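Local coordinates for hypothetical protein (Ruminococcus gnavus, PDB 4QAN), which is of unknown function but has a cystatin-like fold, belongs as a divergent member to the NTF2-like superfamily, and can bind a metal ion, at residues G158-Q163 against K169-K174; S25-A30 against I120-E125; G49-E54 against K96-Q101; E130-C135 against Q139-L144; V31-S36 against Q204-N209. All blocks are in the same frame, centred on the assembly; numbering follows the deposited sequence.

All five contacts belong to the half of the chain built round the antiparallel sheet that includes strands 140-150, 153-164 and 167-172. Contacts 1, 3 and 4 are buried, whereas contacts 2 and 5 are partly buried. Contact 1 is a hairpin held by backbone hydrogen bonds; contacts 3 and 4 rely on side-chain packing, an aromatic ring under a cysteine in one and aliphatic groups in the other. Contacts 2 and 5 share helix 27-39, the first through carboxylates and an isoleucine, the second through a tyrosine reaching a loop. Contact 1 touches the other four; its strand 153-164 adjoins strand 140-150 of contact 4.

Contact 1. Residues G158-Q163 against K169-K174; sequences GFTAVQ and KIHSLK
Lys169 and Val162 pair antiparallel in the beta hairpin of strands 153-164 and 167-172, exchanging two backbone hydrogen bonds, Val162 N to Lys169 O (2.7 Å) and Lys169 N to Val162 O (2.8 Å). The lysine chain then leads off to a salt bridge with Glu54. Ile170 faces Ala161 in a non-hydrogen-bonded pair; with CG1 anti to the carbonyl carbon (chi1 -60°), the chain brings Ile170 CD1 to 4.2 Å from Ala161 CB. At the next step two residues, His171 and Ser172, stand opposite the single Thr160, which makes a classic beta bulge. Thr160 O is gripped twice, by His171 N at 2.7 Å and, in the carbonyl plane on a lone pair, by Ser172 N at 3.1 Å. His171 CB also meets Val162 CG1. Ser172 O takes Thr160 N in return, at 2.9 Å, and Ser172 OG bonds to Lys174 O. Leu173 sets its CG over one face of the Phe159 ring, 4.2 Å above the plane and toward the rim. Lys174 turns away, its NZ held by Glu104 and by the carbonyl of Ile183. Strand 153-164 pairs along its other edge with strand 140-150, while Phe159 and Ile170 press on helix 27-39 and Leu173 on helix 87-108.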
# COMPACT_ATOMS: atom_id res chain seq x y z
N GLY A 158 -15.16 -2.79 15.95
CA GLY A 158 -14.18 -3.82 16.27
C GLY A 158 -12.82 -3.43 15.74
O GLY A 158 -12.63 -3.37 14.54
N PHE A 159 -11.87 -3.15 16.63
CA PHE A 159 -10.49 -2.91 16.22
C PHE A 159 -9.60 -4.10 16.59
O PHE A 159 -9.75 -4.70 17.67
CB PHE A 159 -9.90 -1.64 16.88
CG PHE A 159 -10.56 -0.34 16.50
CD1 PHE A 159 -11.54 -0.26 15.50
CD2 PHE A 159 -10.16 0.84 17.11
CE1 PHE A 159 -12.13 0.95 15.16
CE2 PHE A 159 -10.74 2.06 16.77
CZ PHE A 159 -11.72 2.11 15.80
N THR A 160 -8.67 -4.42 15.69
CA THR A 160 -7.58 -5.34 15.99
C THR A 160 -6.32 -4.53 16.34
O THR A 160 -5.71 -3.89 15.48
CB THR A 160 -7.29 -6.28 14.82
OG1 THR A 160 -8.49 -6.95 14.42
CG2 THR A 160 -6.22 -7.30 15.19
N ALA A 161 -5.96 -4.56 17.62
CA ALA A 161 -4.77 -3.88 18.13
C ALA A 161 -3.63 -4.87 18.21
O ALA A 161 -3.83 -6.03 18.55
CB ALA A 161 -5.05 -3.30 19.50
N VAL A 162 -2.42 -4.40 17.93
CA VAL A 162 -1.26 -5.28 17.89
C VAL A 162 -0.11 -4.69 18.71
O VAL A 162 0.04 -3.48 18.79
CB VAL A 162 -0.85 -5.60 16.43
CG1 VAL A 162 -0.33 -4.36 15.70
CG2 VAL A 162 0.17 -6.72 16.39
N GLN A 163 0.66 -5.57 19.35
CA GLN A 163 1.85 -5.15 20.09
C GLN A 163 3.13 -5.70 19.45
O GLN A 163 3.23 -6.90 19.13
CB GLN A 163 1.79 -5.62 21.55
CG GLN A 163 2.79 -4.90 22.45
CD GLN A 163 2.95 -5.58 23.80
OE1 GLN A 163 3.15 -6.79 23.88
NE2 GLN A 163 2.88 -4.79 24.87
N LYS A 169 -0.19 -0.66 18.55
CA LYS A 169 -0.78 0.08 17.46
C LYS A 169 -2.02 -0.64 16.94
O LYS A 169 -2.23 -1.82 17.22
CB LYS A 169 0.24 0.31 16.34
CG LYS A 169 1.28 1.37 16.69
CD LYS A 169 1.73 2.12 15.46
CE LYS A 169 2.82 3.12 15.81
NZ LYS A 169 3.45 3.59 14.55
N ILE A 170 -2.84 0.08 16.19
CA ILE A 170 -4.01 -0.53 15.59
C ILE A 170 -3.60 -1.20 14.29
O ILE A 170 -3.14 -0.53 13.38
CB ILE A 170 -5.08 0.51 15.26
CG1 ILE A 170 -5.52 1.24 16.53
CG2 ILE A 170 -6.26 -0.14 14.55
CD1 ILE A 170 -5.93 0.34 17.67
N HIS A 171 -3.78 -2.52 14.20
CA HIS A 171 -3.56 -3.26 12.95
C HIS A 171 -4.73 -3.09 12.00
O HIS A 171 -4.55 -3.04 10.77
CB HIS A 171 -3.37 -4.75 13.21
CG HIS A 171 -3.27 -5.55 11.95
ND1 HIS A 171 -2.21 -5.43 11.08
CD2 HIS A 171 -4.11 -6.45 11.39
CE1 HIS A 171 -2.40 -6.23 10.05
NE2 HIS A 171 -3.55 -6.85 10.21
N SER A 172 -5.94 -3.05 12.55
CA SER A 172 -7.13 -2.86 11.74
C SER A 172 -8.22 -2.15 12.50
O SER A 172 -8.39 -2.37 13.70
CB SER A 172 -7.64 -4.21 11.23
OG SER A 172 -8.67 -4.03 10.27
N LEU A 173 -8.95 -1.29 11.80
CA LEU A 173 -10.09 -0.55 12.35
C LEU A 173 -11.38 -1.36 12.21
O LEU A 173 -12.46 -0.88 12.56
CB LEU A 173 -10.26 0.79 11.62
CG LEU A 173 -9.38 1.94 12.13
CD1 LEU A 173 -7.93 1.81 11.67
CD2 LEU A 173 -9.98 3.25 11.66
N LYS A 174 -11.24 -2.55 11.63
CA LYS A 174 -12.31 -3.52 11.51
C LYS A 174 -11.79 -4.90 11.93
O LYS A 174 -10.60 -5.20 11.78
CB LYS A 174 -12.82 -3.53 10.08
CG LYS A 174 -13.33 -2.17 9.64
CD LYS A 174 -14.17 -2.25 8.38
CE LYS A 174 -13.33 -2.47 7.14
NZ LYS A 174 -14.17 -2.94 6.02
O HOH W 1 -14.68 -1.64 13.63

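Contact 2. Residues S25-A30 against I120-E125; sequences SEEEEA and IAEKKE
Glu27 and Glu28, in the first turn of helix 27-39, meet Glu122 and Ile120 of strand 116-122 in a small, partly buried helix-on-sheet contact of the cystatin-like fold. The strand pairs with strand 140-150 in the antiparallel sheet, and the helix begins here, with Glu26 at its N-cap position. One half of the contact is apolar and the other acidic. On the apolar side, Ile120 points toward the helix and touches the aliphatic part of Glu28, CD1 lying 3.8 Å from Glu28 CG. The two side chains cross obliquely. Glu28 reaches out with CG anti to the backbone N (chi1 -162°) and an extended chain beyond, which lays its CG methylene against the tip of the isoleucine while its carboxylate goes on to a salt bridge with Lys197. Ile120 also packs against Val31 and Leu32 of the same helix and against Leu144 of the neighbouring strand, which ties the helix to the sheet.

On the acidic side, Glu27 and Glu122 cross at about a right angle. The contact brings like charges together, a cost that the nearby N-terminal end of the helix might partly offset. Glu27 OE2 has its own partner in the hydroxyl of Ser142 on strand 140-150. Glu122 stretches out from an exposed position on the strand. The carboxylate planes stand 36° apart, and Glu27 OE2 lies 3.4 Å from Glu122 OE2.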
# COMPACT_ATOMS: atom_id res chain seq x y z
N SER A 25 1.67 2.24 25.45
CA SER A 25 2.12 1.12 26.25
C SER A 25 0.95 0.21 26.60
O SER A 25 1.15 -0.94 26.99
CB SER A 25 2.78 1.64 27.54
OG SER A 25 2.11 2.79 28.05
N GLU A 26 -0.27 0.73 26.46
CA GLU A 26 -1.48 -0.04 26.72
C GLU A 26 -2.33 0.02 25.47
O GLU A 26 -2.39 1.07 24.81
CB GLU A 26 -2.26 0.57 27.89
CG GLU A 26 -3.18 -0.42 28.59
CD GLU A 26 -2.43 -1.39 29.48
OE1 GLU A 26 -1.18 -1.32 29.54
OE2 GLU A 26 -3.09 -2.22 30.14
N GLU A 27 -2.98 -1.09 25.13
CA GLU A 27 -3.82 -1.13 23.93
C GLU A 27 -5.00 -0.13 24.00
O GLU A 27 -5.45 0.37 22.97
CB GLU A 27 -4.29 -2.56 23.60
CG GLU A 27 -5.34 -3.17 24.53
CD GLU A 27 -4.81 -4.32 25.37
OE1 GLU A 27 -3.84 -4.11 26.13
OE2 GLU A 27 -5.37 -5.43 25.28
N GLU A 28 -5.47 0.19 25.20
CA GLU A 28 -6.59 1.12 25.33
C GLU A 28 -6.22 2.51 24.79
O GLU A 28 -7.01 3.13 24.07
CB GLU A 28 -7.07 1.22 26.79
CG GLU A 28 -8.47 1.82 26.92
CD GLU A 28 -9.01 1.80 28.34
OE1 GLU A 28 -8.45 2.49 29.21
OE2 GLU A 28 -10.02 1.09 28.57
N GLU A 29 -5.01 2.97 25.11
CA GLU A 29 -4.53 4.28 24.66
C GLU A 29 -4.53 4.34 23.15
O GLU A 29 -5.03 5.30 22.57
CB GLU A 29 -3.09 4.53 25.13
CG GLU A 29 -2.88 4.53 26.63
CD GLU A 29 -1.40 4.49 26.98
OE1 GLU A 29 -0.57 4.58 26.04
OE2 GLU A 29 -1.07 4.38 28.19
N ALA A 30 -3.96 3.32 22.53
CA ALA A 30 -3.91 3.20 21.07
C ALA A 30 -5.31 3.26 20.44
O ALA A 30 -5.51 3.88 19.40
CB ALA A 30 -3.21 1.91 20.68
N ILE A 120 -14.78 0.35 26.11
CA ILE A 120 -13.85 -0.41 25.30
C ILE A 120 -13.70 -1.76 25.99
O ILE A 120 -13.22 -1.81 27.12
CB ILE A 120 -12.47 0.29 25.22
CG1 ILE A 120 -12.60 1.61 24.46
CG2 ILE A 120 -11.45 -0.60 24.53
CD1 ILE A 120 -11.37 2.48 24.55
N ALA A 121 -14.11 -2.83 25.33
CA ALA A 121 -14.09 -4.17 25.93
C ALA A 121 -13.15 -5.10 25.18
O ALA A 121 -13.11 -5.08 23.96
CB ALA A 121 -15.50 -4.75 25.96
N GLU A 122 -12.41 -5.93 25.92
CA GLU A 122 -11.50 -6.91 25.32
C GLU A 122 -12.26 -8.17 24.95
O GLU A 122 -12.70 -8.90 25.82
CB GLU A 122 -10.36 -7.28 26.28
CG GLU A 122 -9.29 -6.20 26.42
CD GLU A 122 -8.03 -6.69 27.13
OE1 GLU A 122 -7.60 -7.84 26.90
OE2 GLU A 122 -7.47 -5.90 27.92
N LYS A 123 -12.39 -8.44 23.65
CA LYS A 123 -13.11 -9.64 23.18
C LYS A 123 -12.45 -10.92 23.72
O LYS A 123 -11.24 -10.97 23.89
CB LYS A 123 -13.15 -9.66 21.64
CG LYS A 123 -14.47 -10.14 21.07
CD LYS A 123 -14.49 -10.05 19.56
CE LYS A 123 -13.77 -11.23 18.93
NZ LYS A 123 -13.81 -11.19 17.45
N LYS A 124 -13.26 -11.94 23.99
CA LYS A 124 -12.78 -13.14 24.69
C LYS A 124 -12.53 -14.34 23.77
O LYS A 124 -13.26 -15.33 23.83
CB LYS A 124 -13.78 -13.55 25.79
N GLU A 125 -11.47 -14.26 22.95
CA GLU A 125 -11.08 -15.35 22.04
C GLU A 125 -9.56 -15.55 22.04
O GLU A 125 -8.85 -14.92 21.26
CB GLU A 125 -11.53 -15.05 20.59
CG GLU A 125 -12.72 -14.11 20.42
CD GLU A 125 -14.05 -14.81 20.59
OE1 GLU A 125 -14.33 -15.72 19.79
OE2 GLU A 125 -14.82 -14.42 21.50

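Contact 3. Residues G49-E54 against K96-Q101; sequences GCAIDE and KAYIEQ
Cys50 lies over one face of the Tyr98 ring, a sulfur-aromatic contact where the turn leading into helix 52-58 packs on helix 87-108. Its CB stands almost exactly above the middle of the ring, 3.5 Å from the Tyr98 centroid and 5° off the ring normal, a CH-pi arrangement. Cys50 SG is anti to the carbonyl carbon (chi1 -58°), which carries the sulfur along the same face toward the root of the tyrosine, where SG comes to 3.5 Å from Tyr98 CD1. The cysteine thus lies along the ring, with CB over its centre and sulfur over the CD1 side.

Ala51 follows as the centre of an inverse gamma turn and as the N-cap residue of helix 52-58; the turn is closed by a weak bond from Ile52 N to Cys50 O. Its backbone passes the far end of the tyrosine, Ala51 N lying 3.8 Å from Tyr98 OH. That hydroxyl is hydrogen-bonded to the carbonyl of His171, a tie that would fix how far the ring reaches under the turn and satisfies a buried polar atom.

Ile52, buried with Leu47, Ser91 and Thr95 around it, comes next. The isoleucine and the tyrosine run alongside each other with their ends pointing opposite ways. Ile52 CG1 meets the CD2-CE2 side of the ring, 3.7 Å from Tyr98 CD2.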
# COMPACT_ATOMS: atom_id res chain seq x y z
N GLY A 49 -1.19 6.18 14.18
CA GLY A 49 -1.66 5.17 15.11
C GLY A 49 -1.82 3.77 14.55
O GLY A 49 -2.13 2.84 15.30
N CYS A 50 -1.65 3.63 13.23
CA CYS A 50 -1.72 2.33 12.57
C CYS A 50 -0.36 1.64 12.55
O CYS A 50 0.67 2.30 12.60
CB CYS A 50 -2.23 2.50 11.13
SG CYS A 50 -3.85 3.30 10.97
N ALA A 51 -0.36 0.32 12.44
CA ALA A 51 0.88 -0.46 12.45
C ALA A 51 1.46 -0.61 11.03
O ALA A 51 1.64 -1.73 10.55
CB ALA A 51 0.63 -1.83 13.07
N ILE A 52 1.77 0.51 10.38
CA ILE A 52 2.26 0.49 9.01
C ILE A 52 3.67 -0.13 8.90
O ILE A 52 3.85 -1.11 8.16
CB ILE A 52 2.19 1.88 8.33
CG1 ILE A 52 0.72 2.33 8.23
CG2 ILE A 52 2.78 1.82 6.93
CD1 ILE A 52 0.52 3.80 7.92
N ASP A 53 4.65 0.45 9.60
CA ASP A 53 6.03 -0.05 9.51
C ASP A 53 6.20 -1.40 10.22
O ASP A 53 6.96 -2.25 9.77
CB ASP A 53 7.02 0.96 10.10
CG ASP A 53 7.10 2.25 9.31
OD1 ASP A 53 6.88 2.24 8.08
OD2 ASP A 53 7.40 3.29 9.92
N GLU A 54 5.50 -1.59 11.32
CA GLU A 54 5.69 -2.78 12.14
C GLU A 54 5.13 -3.99 11.39
O GLU A 54 5.83 -4.99 11.23
CB GLU A 54 5.04 -2.62 13.52
CG GLU A 54 5.51 -1.40 14.32
CD GLU A 54 4.72 -0.13 14.03
OE1 GLU A 54 4.01 -0.08 13.00
OE2 GLU A 54 4.81 0.82 14.85
N LYS A 96 -2.73 3.20 1.80
CA LYS A 96 -4.02 3.28 1.09
C LYS A 96 -5.12 2.48 1.80
O LYS A 96 -6.23 2.97 1.98
CB LYS A 96 -3.86 2.81 -0.34
CG LYS A 96 -5.16 2.70 -1.14
CD LYS A 96 -4.85 1.94 -2.41
CE LYS A 96 -5.91 2.15 -3.47
NZ LYS A 96 -7.15 1.40 -3.18
N ALA A 97 -4.80 1.25 2.21
CA ALA A 97 -5.79 0.39 2.85
C ALA A 97 -6.30 1.02 4.14
O ALA A 97 -7.50 1.00 4.39
CB ALA A 97 -5.21 -1.00 3.12
N TYR A 98 -5.39 1.62 4.92
CA TYR A 98 -5.79 2.33 6.15
C TYR A 98 -6.65 3.59 5.90
O TYR A 98 -7.57 3.87 6.65
CB TYR A 98 -4.57 2.69 7.01
CG TYR A 98 -4.01 1.53 7.80
CD1 TYR A 98 -4.80 0.85 8.70
CD2 TYR A 98 -2.69 1.12 7.64
CE1 TYR A 98 -4.30 -0.21 9.43
CE2 TYR A 98 -2.17 0.06 8.37
CZ TYR A 98 -2.99 -0.62 9.27
OH TYR A 98 -2.51 -1.68 10.00
N ILE A 99 -6.34 4.32 4.83
CA ILE A 99 -7.13 5.49 4.46
C ILE A 99 -8.55 5.05 4.18
O ILE A 99 -9.50 5.69 4.60
CB ILE A 99 -6.52 6.26 3.25
CG1 ILE A 99 -5.21 6.93 3.69
CG2 ILE A 99 -7.48 7.33 2.76
CD1 ILE A 99 -4.30 7.42 2.58
N GLU A 100 -8.70 3.93 3.48
CA GLU A 100 -10.01 3.43 3.15
C GLU A 100 -10.80 2.93 4.34
O GLU A 100 -12.00 3.13 4.39
CB GLU A 100 -9.90 2.36 2.08
CG GLU A 100 -9.56 3.01 0.77
CD GLU A 100 -9.13 2.02 -0.25
OE1 GLU A 100 -8.74 0.91 0.14
OE2 GLU A 100 -9.17 2.39 -1.45
N GLN A 101 -10.13 2.32 5.31
CA GLN A 101 -10.79 2.00 6.57
C GLN A 101 -11.27 3.29 7.22
O GLN A 101 -12.42 3.38 7.62
CB GLN A 101 -9.86 1.26 7.52
CG GLN A 101 -9.47 -0.12 7.02
CD GLN A 101 -9.14 -1.08 8.13
OE1 GLN A 101 -8.57 -0.69 9.15
NE2 GLN A 101 -9.50 -2.34 7.94

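Contact 4. Residues E130-C135 against Q139-L144; sequences EQLAEC and QEVSEL
Val141 points toward the last turns of helix 126-135 and divides its two methyls between Ala133 and Leu132. CG2, anti to the carbonyl carbon, presses on the alanine, 3.3 Å from Ala133 CA and 3.6 Å from Ala133 CB. CG1, anti to the backbone N (chi1 164°), turns instead to the leucine and lies 4.0 Å from Leu132 CB. The valine is therefore seated against two successive helix residues that both point toward the strand. The alanine keeps the backbones near, Ala133 CA being 5.1 Å from Val141 CA. The axes of helix segment 130-135 and strand segment 140-144 approach to 7.0 Å at an angle of 129°.

Further along the strand, Leu132 and Glu143 cross at about a right angle, Leu132 CD1 resting 3.9 Å from Glu143 CD. Glu143 has a long, weak ion pair with Lys123, and its backbone N is hydrogen-bonded to Glu129 of the helix. With an alanine in place of Val141, both methyls would be gone, and the helix is likely to lose its close fit at Ala133 and the support beneath Leu132. Val141 also leans on Leu136 and, on the next strand, Thr160.

Contact between the segments is by van der Waals packing, so the fit depends on shape, and the small alanine is consistent with helix and strand lying so close.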
# COMPACT_ATOMS: atom_id res chain seq x y z
N GLU A 130 -4.11 -15.56 19.43
CA GLU A 130 -2.81 -16.22 19.21
C GLU A 130 -2.54 -16.46 17.72
O GLU A 130 -1.42 -16.27 17.23
CB GLU A 130 -2.75 -17.55 19.97
N GLN A 131 -3.60 -16.85 17.02
CA GLN A 131 -3.58 -17.12 15.58
C GLN A 131 -3.22 -15.88 14.76
O GLN A 131 -2.34 -15.93 13.90
CB GLN A 131 -4.96 -17.65 15.20
CG GLN A 131 -5.13 -18.10 13.77
CD GLN A 131 -6.54 -18.63 13.53
OE1 GLN A 131 -7.51 -17.87 13.58
NE2 GLN A 131 -6.66 -19.93 13.30
N LEU A 132 -3.92 -14.78 15.02
CA LEU A 132 -3.62 -13.50 14.37
C LEU A 132 -2.24 -12.99 14.76
O LEU A 132 -1.53 -12.44 13.92
CB LEU A 132 -4.66 -12.46 14.76
CG LEU A 132 -6.08 -12.73 14.27
CD1 LEU A 132 -7.08 -11.95 15.10
CD2 LEU A 132 -6.21 -12.38 12.80
N ALA A 133 -1.86 -13.15 16.03
CA ALA A 133 -0.53 -12.73 16.49
C ALA A 133 0.57 -13.49 15.77
O ALA A 133 1.65 -12.97 15.55
CB ALA A 133 -0.41 -12.91 17.99
N GLU A 134 0.28 -14.73 15.41
CA GLU A 134 1.21 -15.57 14.65
C GLU A 134 1.29 -15.10 13.19
O GLU A 134 2.38 -15.04 12.62
CB GLU A 134 0.76 -17.03 14.74
CG GLU A 134 1.86 -18.04 14.53
CD GLU A 134 1.33 -19.47 14.50
OE1 GLU A 134 0.22 -19.71 15.03
OE2 GLU A 134 2.02 -20.35 13.95
N CYS A 135 0.14 -14.78 12.60
CA CYS A 135 0.08 -14.13 11.28
C CYS A 135 0.95 -12.86 11.22
O CYS A 135 1.71 -12.64 10.28
CB CYS A 135 -1.37 -13.73 10.92
SG CYS A 135 -2.48 -15.08 10.43
N GLN A 139 3.91 -9.71 19.30
CA GLN A 139 4.00 -10.12 20.70
C GLN A 139 2.61 -10.43 21.26
O GLN A 139 2.42 -11.49 21.84
CB GLN A 139 4.65 -9.02 21.53
CG GLN A 139 6.09 -8.75 21.16
CD GLN A 139 6.76 -7.83 22.17
OE1 GLN A 139 6.27 -6.73 22.43
NE2 GLN A 139 7.87 -8.29 22.74
N GLU A 140 1.67 -9.51 21.08
CA GLU A 140 0.26 -9.73 21.44
C GLU A 140 -0.66 -9.16 20.36
O GLU A 140 -0.36 -8.12 19.77
CB GLU A 140 -0.09 -9.03 22.76
CG GLU A 140 0.69 -9.45 24.00
CD GLU A 140 -0.02 -9.07 25.29
OE1 GLU A 140 -1.27 -8.97 25.29
OE2 GLU A 140 0.67 -8.86 26.32
N VAL A 141 -1.77 -9.85 20.11
CA VAL A 141 -2.91 -9.28 19.39
C VAL A 141 -4.07 -9.18 20.37
O VAL A 141 -4.33 -10.11 21.13
CB VAL A 141 -3.32 -10.14 18.18
CG1 VAL A 141 -4.71 -9.77 17.67
CG2 VAL A 141 -2.32 -9.98 17.05
N SER A 142 -4.76 -8.05 20.36
CA SER A 142 -5.93 -7.87 21.21
C SER A 142 -7.10 -7.36 20.38
O SER A 142 -7.04 -6.27 19.81
CB SER A 142 -5.62 -6.89 22.34
OG SER A 142 -6.80 -6.54 23.01
N GLU A 143 -8.15 -8.18 20.28
CA GLU A 143 -9.36 -7.82 19.55
C GLU A 143 -10.32 -7.11 20.49
O GLU A 143 -10.77 -7.70 21.47
CB GLU A 143 -10.03 -9.05 18.96
CG GLU A 143 -9.47 -9.48 17.61
CD GLU A 143 -10.22 -10.68 17.04
OE1 GLU A 143 -10.26 -11.72 17.73
OE2 GLU A 143 -10.75 -10.58 15.91
N LEU A 144 -10.61 -5.84 20.20
CA LEU A 144 -11.44 -5.02 21.07
C LEU A 144 -12.76 -4.69 20.43
O LEU A 144 -12.84 -4.42 19.24
CB LEU A 144 -10.72 -3.73 21.46
CG LEU A 144 -9.46 -3.93 22.31
CD1 LEU A 144 -8.21 -3.89 21.44
CD2 LEU A 144 -9.35 -2.89 23.42

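Contact 5. Residues V31-S36 against Q204-N209; sequences VLYMLS and QLTGAN
Tyr33 extends its ring from helix 27-39 to loop 204-209, meeting three consecutive residues there. Gln204 O lies at the ring edge, near its plane, 3.4 Å from Tyr33 CE2. Leu205 CA comes to the same rim, 3.7 Å from Tyr33 OH. Thr206 N gives the hydroxyl a weak but nearly straight hydrogen bond, 3.4 Å to Tyr33 OH with 166° at the hydrogen, and Thr206 CG2 stands 3.9 Å from Tyr33 OH. Tyr33 CG is anti to its own backbone N (chi1 175°), which swings the ring out toward the loop.

Beyond this shell, the hydroxyl has a stronger partner in Met45 O, and the ring meets that of Phe24 at about 45°. Thr206 is itself held, its OG1 bonded to the carbonyl of Ile21 and its O to Arg48. With a leucine in place of Tyr33 the hydroxyl would be gone, and Met45 O and Thr206 N would probably lose that partner, leaving the loop less firmly fixed to the helix.

Helix 27-39 packs its Val31 and Leu35 on the antiparallel sheet, while Tyr33 looks toward the loop: the helix-on-curved-sheet arrangement of the cystatin-like fold, joined here to the segment leading to helix 221-234.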
# COMPACT_ATOMS: atom_id res chain seq x y z
N VAL A 31 -6.28 2.62 21.09
CA VAL A 31 -7.66 2.62 20.62
C VAL A 31 -8.26 4.02 20.69
O VAL A 31 -8.88 4.48 19.72
CB VAL A 31 -8.54 1.66 21.44
CG1 VAL A 31 -10.02 1.84 21.09
CG2 VAL A 31 -8.11 0.22 21.23
N LEU A 32 -8.05 4.69 21.82
CA LEU A 32 -8.59 6.03 22.04
C LEU A 32 -7.95 7.02 21.08
O LEU A 32 -8.65 7.80 20.44
CB LEU A 32 -8.36 6.48 23.48
CG LEU A 32 -9.18 5.77 24.56
CD1 LEU A 32 -8.77 6.24 25.95
CD2 LEU A 32 -10.67 5.99 24.33
N TYR A 33 -6.62 6.98 20.99
CA TYR A 33 -5.88 7.79 20.03
C TYR A 33 -6.55 7.68 18.68
O TYR A 33 -6.81 8.69 18.02
CB TYR A 33 -4.42 7.32 19.95
CG TYR A 33 -3.58 8.03 18.89
CD1 TYR A 33 -3.41 7.48 17.63
CD2 TYR A 33 -2.95 9.25 19.16
CE1 TYR A 33 -2.63 8.12 16.67
CE2 TYR A 33 -2.17 9.90 18.20
CZ TYR A 33 -2.02 9.33 16.96
OH TYR A 33 -1.26 9.99 16.00
N MSE A 34 -6.87 6.46 18.27
CA MSE A 34 -7.49 6.26 16.95
C MSE A 34 -8.88 6.83 16.96
O MSE A 34 -9.31 7.43 15.98
CB MSE A 34 -7.45 4.79 16.58
CG MSE A 34 -8.00 4.49 15.19
SE MSE A 34 -6.88 5.33 13.83
CE MSE A 34 -5.26 4.23 14.01
N LEU A 35 -9.61 6.65 18.05
CA LEU A 35 -10.95 7.20 18.17
C LEU A 35 -10.96 8.73 18.10
O LEU A 35 -11.80 9.33 17.42
CB LEU A 35 -11.61 6.72 19.45
CG LEU A 35 -11.96 5.23 19.48
CD1 LEU A 35 -12.33 4.82 20.90
CD2 LEU A 35 -13.09 4.91 18.53
N SER A 36 -10.02 9.36 18.81
CA SER A 36 -9.84 10.81 18.72
C SER A 36 -9.57 11.28 17.28
O SER A 36 -10.15 12.25 16.81
CB SER A 36 -8.68 11.27 19.59
OG SER A 36 -8.39 12.62 19.31
N GLN A 204 -2.15 14.74 21.08
CA GLN A 204 -0.82 14.87 20.52
C GLN A 204 -0.85 13.93 19.32
O GLN A 204 -1.82 13.20 19.14
CB GLN A 204 0.27 14.39 21.48
CG GLN A 204 0.02 14.61 22.97
CD GLN A 204 0.16 16.06 23.38
OE1 GLN A 204 -0.42 16.95 22.74
NE2 GLN A 204 0.93 16.32 24.44
N LEU A 205 0.21 13.94 18.54
CA LEU A 205 0.47 12.91 17.55
C LEU A 205 1.56 12.00 18.07
O LEU A 205 2.32 12.36 18.97
CB LEU A 205 0.92 13.52 16.22
CG LEU A 205 0.24 14.81 15.80
CD1 LEU A 205 0.81 15.26 14.46
CD2 LEU A 205 -1.27 14.64 15.74
N THR A 206 1.62 10.80 17.52
CA THR A 206 2.72 9.89 17.72
C THR A 206 3.50 9.87 16.39
O THR A 206 3.22 10.66 15.49
CB THR A 206 2.23 8.49 18.15
OG1 THR A 206 3.28 7.76 18.79
CG2 THR A 206 1.68 7.68 16.92
N GLY A 207 4.48 8.99 16.27
CA GLY A 207 5.48 9.12 15.23
C GLY A 207 4.95 9.04 13.81
O GLY A 207 3.99 8.32 13.54
N ALA A 208 5.61 9.76 12.91
CA ALA A 208 5.29 9.73 11.50
C ALA A 208 5.68 8.37 10.93
O ALA A 208 6.73 7.85 11.25
CB ALA A 208 6.01 10.84 10.76
N ASN A 209 4.83 7.80 10.09
CA ASN A 209 5.05 6.45 9.59
C ASN A 209 4.50 6.20 8.21
O ASN A 209 4.14 5.08 7.88
CB ASN A 209 4.38 5.47 10.55
CG ASN A 209 2.89 5.69 10.64
OD1 ASN A 209 2.39 6.77 10.29
ND2 ASN A 209 2.16 4.68 11.09